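Local coordinates for replication initiator A family protein (Staphylococcus aureus CA-347, PDB 4PT7) that initiates replication of staphylococcal multiresistance plasmids by assembling on the replication origin, which it probably binds through a winged-helix-like N-terminal region, at the interface of chains A and B. Sequence-based numbering; all coordinates share one arbitrary frame. Chains: chain A/B, Replication initiator A family protein.

Contact 1: the interface of chains A and B. Residues chain A 127-131; chain B 48-49, 52-53.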
loop_
_atom_site.group_PDB
_atom_site.type_symbol
_atom_site.label_atom_id
_atom_site.label_comp_id
_atom_site.label_asym_id
_atom_site.label_seq_id
_atom_site.Cartn_x
_atom_site.Cartn_y
_atom_site.Cartn_z
ATOM N N GLU A 127 -10.498 0.064 -18.485
ATOM C CA GLU A 127 -11.173 -1.021 -19.185
ATOM C C GLU A 127 -10.762 -1.126 -20.652
ATOM O O GLU A 127 -11.090 -2.096 -21.329
ATOM C CB GLU A 127 -12.690 -0.861 -19.076
ATOM C CG GLU A 127 -13.233 -1.104 -17.676
ATOM C CD GLU A 127 -14.751 -1.141 -17.641
ATOM O OE1 GLU A 127 -15.322 -1.449 -16.572
ATOM O OE2 GLU A 127 -15.375 -0.862 -18.690
ATOM N N ASN A 128 -10.044 -0.123 -21.143
ATOM C CA ASN A 128 -9.586 -0.123 -22.530
ATOM C C ASN A 128 -8.070 -0.036 -22.576
ATOM O O ASN A 128 -7.493 0.404 -23.570
ATOM C CB ASN A 128 -10.191 1.058 -23.290
ATOM C CG ASN A 128 -11.701 0.967 -23.394
ATOM O OD1 ASN A 128 -12.243 0.056 -24.025
ATOM N ND2 ASN A 128 -12.389 1.910 -22.767
ATOM N N ASP A 129 -7.429 -0.456 -21.491
ATOM C CA ASP A 129 -5.976 -0.417 -21.399
ATOM C C ASP A 129 -5.333 -1.611 -22.100
ATOM O O ASP A 129 -4.706 -2.463 -21.460
ATOM C CB ASP A 129 -5.552 -0.370 -19.930
ATOM C CG ASP A 129 -4.048 -0.267 -19.753
ATOM O OD1 ASP A 129 -3.429 0.611 -20.390
ATOM O OD2 ASP A 129 -3.491 -1.062 -18.966
ATOM N N VAL A 130 -5.495 -1.663 -23.420
ATOM C CA VAL A 130 -4.929 -2.744 -24.225
ATOM C C VAL A 130 -3.436 -2.514 -24.453
ATOM O O VAL A 130 -2.977 -1.372 -24.513
ATOM C CB VAL A 130 -5.629 -2.857 -25.615
ATOM C CG1 VAL A 130 -7.115 -3.154 -25.433
ATOM C CG2 VAL A 130 -5.439 -1.568 -26.407
ATOM N N GLU A 131 -2.685 -3.604 -24.568
ATOM C CA GLU A 131 -1.246 -3.528 -24.799
ATOM C C GLU A 131 -1.008 -2.853 -26.148
ATOM O O GLU A 131 -1.582 -3.257 -27.163
ATOM C CB GLU A 131 -0.643 -4.933 -24.829
ATOM C CG GLU A 131 0.863 -4.955 -24.730
ATOM C CD GLU A 131 1.341 -4.712 -23.311
ATOM O OE1 GLU A 131 0.879 -3.733 -22.681
ATOM O OE2 GLU A 131 2.180 -5.503 -22.827
ATOM N N ASN B 48 -10.369 -9.852 -19.695
ATOM C CA ASN B 48 -10.969 -9.273 -20.889
ATOM C C ASN B 48 -9.884 -8.639 -21.751
ATOM O O ASN B 48 -9.899 -8.753 -22.978
ATOM C CB ASN B 48 -11.992 -8.204 -20.499
ATOM C CG ASN B 48 -12.542 -7.461 -21.699
ATOM O OD1 ASN B 48 -12.716 -6.235 -21.661
ATOM N ND2 ASN B 48 -12.823 -8.196 -22.777
ATOM N N LEU B 49 -8.953 -7.956 -21.095
ATOM C CA LEU B 49 -7.858 -7.306 -21.790
ATOM C C LEU B 49 -6.843 -8.318 -22.310
ATOM O O LEU B 49 -6.267 -8.116 -23.376
ATOM C CB LEU B 49 -7.175 -6.289 -20.872
ATOM C CG LEU B 49 -8.067 -5.120 -20.443
ATOM C CD1 LEU B 49 -7.276 -4.153 -19.575
ATOM C CD2 LEU B 49 -8.608 -4.411 -21.680
ATOM N N LYS B 52 -7.917 -9.392 -25.695
ATOM C CA LYS B 52 -7.646 -8.371 -26.697
ATOM C C LYS B 52 -6.159 -8.292 -27.039
ATOM O O LYS B 52 -5.796 -7.949 -28.161
ATOM C CB LYS B 52 -8.146 -7.012 -26.208
ATOM C CG LYS B 52 -9.657 -6.910 -26.146
ATOM C CD LYS B 52 -10.100 -5.563 -25.602
ATOM C CE LYS B 52 -11.615 -5.455 -25.571
ATOM N NZ LYS B 52 -12.059 -4.177 -24.944
ATOM N N ASN B 53 -5.305 -8.617 -26.073
ATOM C CA ASN B 53 -3.863 -8.586 -26.297
ATOM C C ASN B 53 -3.394 -9.905 -26.895
ATOM O O ASN B 53 -2.194 -10.145 -27.020
ATOM C CB ASN B 53 -3.105 -8.342 -24.988
ATOM C CG ASN B 53 -3.425 -7.004 -24.373
ATOM O OD1 ASN B 53 -3.713 -6.039 -25.080
ATOM N ND2 ASN B 53 -3.357 -6.929 -23.048
HETATM O O HOH W 1 -3.028 -4.560 -21.386
#
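B:Asn53 meets the backbone of A:Glu131 with the tip of its carboxamide, a worked case of a side-chain amide reading a loop backbone. The amide N of A:Glu131 donates to OD1 of B:Asn53 at 2.7 Å, with 156° at the hydrogen. The N-H comes from above the carbonyl plane of the acceptor, 36° out of it, and thus misses the lone-pair directions. The CB methylene of A:Glu131 also rests against this group, 3.5 Å from CG of B:Asn53. With CG of B:Asn53 anti to its own carbonyl carbon (chi1 -63°), the amide turns from the end of the helix toward the loop of the partner chain. Its other branch, ND2, reaches a water at 2.9 Å, and that water lies 2.7 Å from the carbonyl O of A:Asp129. One carboxamide therefore touches the loop backbone at two places, directly at A:Glu131 and through water at A:Asp129.

Between these polar points A:Val130 packs on B:Lys52. Its CG1 methyl sits 3.8 Å from CD of B:Lys52, against the extended aliphatic part of the lysine. A:Val130 buries 50 Å² here. B:Leu49 sets its two methyls against backbone carbonyls of the partner: CD2 approaches the carbonyl O of A:Glu127 at 3.4 Å, while CD1 lies 3.6 Å from the carbonyl O of A:Asp129.

The side toward A:Asn128 is looser. NZ of B:Lys52 remains 4.3 Å from OD1 of A:Asn128, too far for a direct bond, and B:Asn48 gives up little surface to the partner.

In the fold, chain A contributes the last residue of helix 117-127 and the segment that follows it. Chain B contributes the C-terminal end of helix 34-52 and the loop residue next after it, so the C-terminal tail of one copy lies across a helix end of the other.

Contact 2: the interface of chains A and B. Residues chain A 9-10, 13; chain B 112-113, 115.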
loop_
_atom_site.group_PDB
_atom_site.type_symbol
_atom_site.label_atom_id
_atom_site.label_comp_id
_atom_site.label_asym_id
_atom_site.label_seq_id
_atom_site.Cartn_x
_atom_site.Cartn_y
_atom_site.Cartn_z
ATOM N N GLN A 9 -21.154 -27.381 -9.576
ATOM C CA GLN A 9 -19.921 -26.804 -9.060
ATOM C C GLN A 9 -19.568 -25.520 -9.820
ATOM O O GLN A 9 -19.106 -24.546 -9.228
ATOM C CB GLN A 9 -18.767 -27.829 -9.127
ATOM C CG GLN A 9 -18.691 -28.667 -10.397
ATOM C CD GLN A 9 -19.548 -29.941 -10.344
ATOM O OE1 GLN A 9 -19.512 -30.719 -11.328
ATOM N NE2 GLN A 9 -20.250 -30.168 -9.328
ATOM N N GLU A 10 -19.793 -25.510 -11.130
ATOM C CA GLU A 10 -19.501 -24.322 -11.916
ATOM C C GLU A 10 -20.497 -23.223 -11.538
ATOM O O GLU A 10 -20.150 -22.050 -11.469
ATOM C CB GLU A 10 -19.598 -24.641 -13.408
ATOM C CG GLU A 10 -18.969 -23.586 -14.313
ATOM C CD GLU A 10 -17.466 -23.415 -14.065
ATOM O OE1 GLU A 10 -16.737 -24.439 -14.014
ATOM O OE2 GLU A 10 -17.016 -22.254 -13.925
ATOM N N LYS A 13 -19.444 -21.868 -8.289
ATOM C CA LYS A 13 -18.126 -21.302 -8.504
ATOM C C LYS A 13 -18.287 -19.892 -9.104
ATOM O O LYS A 13 -17.455 -19.008 -8.876
ATOM C CB LYS A 13 -17.372 -22.218 -9.458
ATOM C CG LYS A 13 -15.898 -22.042 -9.474
ATOM C CD LYS A 13 -15.278 -23.032 -10.442
ATOM C CE LYS A 13 -15.455 -24.465 -9.981
ATOM N NZ LYS A 13 -14.640 -25.352 -10.843
ATOM N N LYS B 112 -9.468 -20.601 -11.683
ATOM C CA LYS B 112 -10.795 -20.594 -11.080
ATOM C C LYS B 112 -10.713 -21.317 -9.743
ATOM O O LYS B 112 -9.914 -22.233 -9.571
ATOM C CB LYS B 112 -11.808 -21.275 -12.021
ATOM C CG LYS B 112 -12.066 -20.435 -13.280
ATOM C CD LYS B 112 -12.534 -21.249 -14.481
ATOM C CE LYS B 112 -13.927 -21.809 -14.312
ATOM N NZ LYS B 112 -14.334 -22.566 -15.537
ATOM N N PRO B 113 -11.519 -20.885 -8.761
ATOM C CA PRO B 113 -11.522 -21.505 -7.441
ATOM C C PRO B 113 -12.132 -22.898 -7.443
ATOM O O PRO B 113 -12.721 -23.336 -8.432
ATOM C CB PRO B 113 -12.337 -20.528 -6.612
ATOM C CG PRO B 113 -13.312 -19.986 -7.606
ATOM C CD PRO B 113 -12.417 -19.720 -8.788
ATOM N N VAL B 115 -14.723 -25.644 -5.517
ATOM C CA VAL B 115 -15.948 -25.630 -4.732
ATOM C C VAL B 115 -16.256 -27.046 -4.258
ATOM O O VAL B 115 -16.307 -27.977 -5.060
ATOM C CB VAL B 115 -17.141 -25.111 -5.563
ATOM C CG1 VAL B 115 -18.363 -24.977 -4.679
ATOM C CG2 VAL B 115 -16.793 -23.768 -6.183
#
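The CG2 methyl of B:Val115 packs 3.6 Å from CA of A:Lys13, at the apolar centre of a contact that joins two copies of a RepA-family initiator. The short N-terminal helix 8-13 of one copy here meets the loop between strand 107-110 and helix 117-127 of the other. CG2 of B:Val115 also nears CB of A:Lys13, and the two side chains cross obliquely. The backbone carbonyl of A:Gln9 lies beside the same methyl, its O 3.9 Å from CG2 of B:Val115. On the B:Pro113 side, CG of the proline ring touches CG of A:Lys13 at 3.8 Å. A:Lys13 hides 46 Å² here, its methylenes lying against the valine methyl and the proline ring.

Further out along the stem, A:Lys13 leaves the helix with CG anti to the backbone N (chi1 -162°). The extended chi2 sets CD of A:Lys13 3.3 Å from the carbonyl O of B:Pro113, and the bend at chi3 (-66°) keeps CE close to the same oxygen. NZ of A:Lys13 stays 3.7 Å from this O of B:Pro113, a proximity rather than a bond.

The polar rim is carried by A:Glu10, one turn back on the helix, and B:Lys112. Their side chains meet at about a right angle, with NZ of the lysine beyond the carboxylate oxygens and displaced to one face of their plane. NZ of B:Lys112 forms a salt bridge with OE2 of A:Glu10 at 3.1 Å; as hydrogen bonds, its approaches to both carboxylate oxygens are weak. On its own chain, A:Glu10 also pairs through OE1 with NZ of A:Lys13, at 3.9 Å. NZ of A:Lys13 and NZ of B:Lys112 are 5.5 Å apart, and if both are charged the shared carboxylate may ease their repulsion.

About 25 Å separates the C-alpha centres of contact 1 and contact 2, and they share no residue. They nonetheless tie together the same two copies: helix 117-127 of chain A ends in contact 1, while the loop leading into the equivalent helix of chain B forms half of contact 2. The interface is two-fold symmetric, so each patch recurs with the chains exchanged, and both ends of each chain reach onto its neighbour. Such reciprocal holding by terminal segments is consistent with a two-fold dimer as a unit of the deposited tetramer, and may help set the relative positions of the regions that probably bind the origin.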